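Local coordinates for metallo-beta-lactamase (Serratia marcescens, PDB 6K4X), which hydrolyses the beta-lactam ring of antibiotics with two zinc ions, as a subclass B3 metallo-beta-lactamase, here captured with a thiol inhibitor, at residues A[145-150]-A[174-179]. Sequence-based numbering, arbitrary orientation.
Sequences HATPGH and DSLTAV. With ZN (zinc ion), chain B; D0U (4-azanyl-2-sulfanyl-benzoic acid), chain E.
His150 and Thr177 lie side by side and point the same way, and a second-shell bond to a backbone carbonyl helps set the turn of the imidazole. His150 ND1 donates to the backbone Thr177 O at 2.9 Å with an N-H...O angle of 164°; the acceptor is only 4° out of the ring plane, and the bond uses a lone pair of the carbonyl. Thr177 OG1 is equally near ND1, but its angle is too poor for a bond; it donates instead to the carboxylate O1 of the inhibitor. With CG of His150 anti to its backbone N (chi1 -179°), the ring extends toward the zinc, which NE2, the other ring nitrogen, binds at 2.0 Å; the inhibitor sulfur S1 is also a ligand. The carbonyl would be expected to orient, and perhaps polarise, this metal-bound ring. Ser175 CB lies over one face of the His150 ring, displaced toward the rim, in a CH-pi contact 4.2 Å from the centroid, while its OG donates to inhibitor O2. Val179 CG1 touches CE1 of His150 at 3.6 Å, near the ring plane. Further back, a water joins Thr147 O, His150 N and Ser175 O, and Thr147 OG1, bonded to Thr156, passes Asp174 CB at 3.6 Å. Asp174 OD1 is hydrogen-bonded to His72 ND1, on another ligand of this zinc. The contact joins the loops following strands 140-146 and 166-173; Leu176 and Thr147 both reach helix 190-205, and helix 241-260 backs Leu176 to Val179.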
loop_
_atom_site.group_PDB
_atom_site.type_symbol
_atom_site.label_atom_id
_atom_site.label_comp_id
_atom_site.label_asym_id
_atom_site.label_seq_id
_atom_site.Cartn_x
_atom_site.Cartn_y
_atom_site.Cartn_z
ATOM N N HIS A 145 9.119 -5.789 -0.221
ATOM C CA HIS A 145 10.130 -5.144 -1.059
ATOM C C HIS A 145 10.319 -3.711 -0.583
ATOM O O HIS A 145 9.386 -2.923 -0.597
ATOM C CB HIS A 145 9.727 -5.121 -2.534
ATOM C CG HIS A 145 9.432 -6.470 -3.070
ATOM N ND1 HIS A 145 10.330 -7.173 -3.844
ATOM C CD2 HIS A 145 8.308 -7.216 -2.999
ATOM C CE1 HIS A 145 9.771 -8.317 -4.195
ATOM N NE2 HIS A 145 8.542 -8.367 -3.686
ATOM N N ALA A 146 11.530 -3.383 -0.147
ATOM C CA ALA A 146 11.808 -2.014 0.258
ATOM C C ALA A 146 11.653 -1.100 -0.949
ATOM O O ALA A 146 12.331 -1.262 -1.968
ATOM C CB ALA A 146 13.185 -1.897 0.852
ATOM N N THR A 147 10.782 -0.105 -0.806
ATOM C CA THR A 147 10.590 0.919 -1.823
ATOM C C THR A 147 10.576 2.284 -1.161
ATOM O O THR A 147 9.550 2.960 -1.137
ATOM C CB THR A 147 9.333 0.688 -2.680
ATOM O OG1 THR A 147 8.143 0.606 -1.884
ATOM C CG2 THR A 147 9.450 -0.571 -3.504
ATOM N N PRO A 148 11.721 2.711 -0.609
ATOM C CA PRO A 148 11.824 4.005 0.061
ATOM C C PRO A 148 11.788 5.178 -0.923
ATOM O O PRO A 148 11.931 5.027 -2.150
ATOM C CB PRO A 148 13.191 3.911 0.747
ATOM C CG PRO A 148 14.001 3.042 -0.195
ATOM C CD PRO A 148 13.002 1.980 -0.616
ATOM N N GLY A 149 11.632 6.358 -0.354
ATOM C CA GLY A 149 11.764 7.585 -1.074
ATOM C C GLY A 149 10.659 8.550 -0.730
ATOM O O GLY A 149 10.906 9.662 -0.295
ATOM N N HIS A 150 9.410 8.127 -0.905
ATOM C CA HIS A 150 8.250 8.870 -0.366
ATOM C C HIS A 150 8.284 8.875 1.167
ATOM O O HIS A 150 7.908 9.876 1.789
ATOM C CB HIS A 150 6.980 8.317 -0.986
ATOM C CG HIS A 150 5.723 8.979 -0.567
ATOM N ND1 HIS A 150 5.263 10.104 -1.182
ATOM C CD2 HIS A 150 4.794 8.630 0.347
ATOM C CE1 HIS A 150 4.073 10.415 -0.665
ATOM N NE2 HIS A 150 3.779 9.553 0.317
ATOM N N ASP A 174 3.404 0.498 -3.138
ATOM C CA ASP A 174 3.544 1.702 -2.354
ATOM C C ASP A 174 3.665 2.911 -3.282
ATOM O O ASP A 174 3.995 2.796 -4.476
ATOM C CB ASP A 174 4.767 1.624 -1.457
ATOM C CG ASP A 174 4.815 2.702 -0.392
ATOM O OD1 ASP A 174 3.765 3.270 -0.101
ATOM O OD2 ASP A 174 5.921 2.882 0.177
ATOM N N SER A 175 3.368 4.086 -2.729
ATOM C CA SER A 175 3.579 5.374 -3.401
ATOM C C SER A 175 5.058 5.619 -3.660
ATOM O O SER A 175 5.896 5.457 -2.786
ATOM C CB SER A 175 2.989 6.479 -2.589
ATOM O OG SER A 175 1.621 6.215 -2.359
ATOM N N LEU A 176 5.345 6.098 -4.877
ATOM C CA LEU A 176 6.702 6.420 -5.309
ATOM C C LEU A 176 6.834 7.910 -5.631
ATOM O O LEU A 176 7.659 8.294 -6.479
ATOM C CB LEU A 176 7.041 5.592 -6.541
ATOM C CG LEU A 176 6.914 4.082 -6.388
ATOM C CD1 LEU A 176 7.287 3.394 -7.690
ATOM C CD2 LEU A 176 7.742 3.556 -5.223
ATOM N N THR A 177 6.017 8.748 -4.986
ATOM C CA THR A 177 5.835 10.128 -5.386
ATOM C C THR A 177 6.764 11.070 -4.612
ATOM O O THR A 177 6.796 11.103 -3.377
ATOM C CB THR A 177 4.380 10.523 -5.171
ATOM O OG1 THR A 177 4.047 10.212 -3.817
ATOM C CG2 THR A 177 3.454 9.823 -6.138
ATOM N N ALA A 178 7.428 11.936 -5.364
ATOM C CA ALA A 178 8.222 13.049 -4.844
ATOM C C ALA A 178 7.279 14.225 -4.593
ATOM O O ALA A 178 6.748 14.869 -5.529
ATOM C CB ALA A 178 9.301 13.426 -5.829
ATOM N N VAL A 179 6.964 14.446 -3.320
ATOM C CA VAL A 179 6.064 15.540 -2.881
ATOM C C VAL A 179 6.652 16.070 -1.580
ATOM O O VAL A 179 7.283 15.349 -0.836
ATOM C CB VAL A 179 4.620 15.032 -2.716
ATOM C CG1 VAL A 179 4.565 13.809 -1.830
ATOM C CG2 VAL A 179 3.612 16.051 -2.198
HETATM ZN ZN ZN B . 2.181 9.332 1.530
HETATM O O2 D0U E . 0.711 8.532 -1.357
HETATM C C7 D0U E . 1.023 9.469 -2.124
HETATM O O1 D0U E . 1.514 9.261 -3.271
HETATM C C3 D0U E . 0.852 10.889 -1.716
HETATM C C2 D0U E . 0.995 11.853 -2.751
HETATM C C4 D0U E . 0.550 11.299 -0.405
HETATM S S1 D0U E . 0.221 10.343 0.970
HETATM C C5 D0U E . 0.446 12.690 -0.179
HETATM C C6 D0U E . 0.605 13.641 -1.189
HETATM N N1 D0U E . 0.456 14.998 -0.932
HETATM C C1 D0U E . 0.853 13.211 -2.462
HETATM O O HOH W 1 8.374 5.429 -1.394
#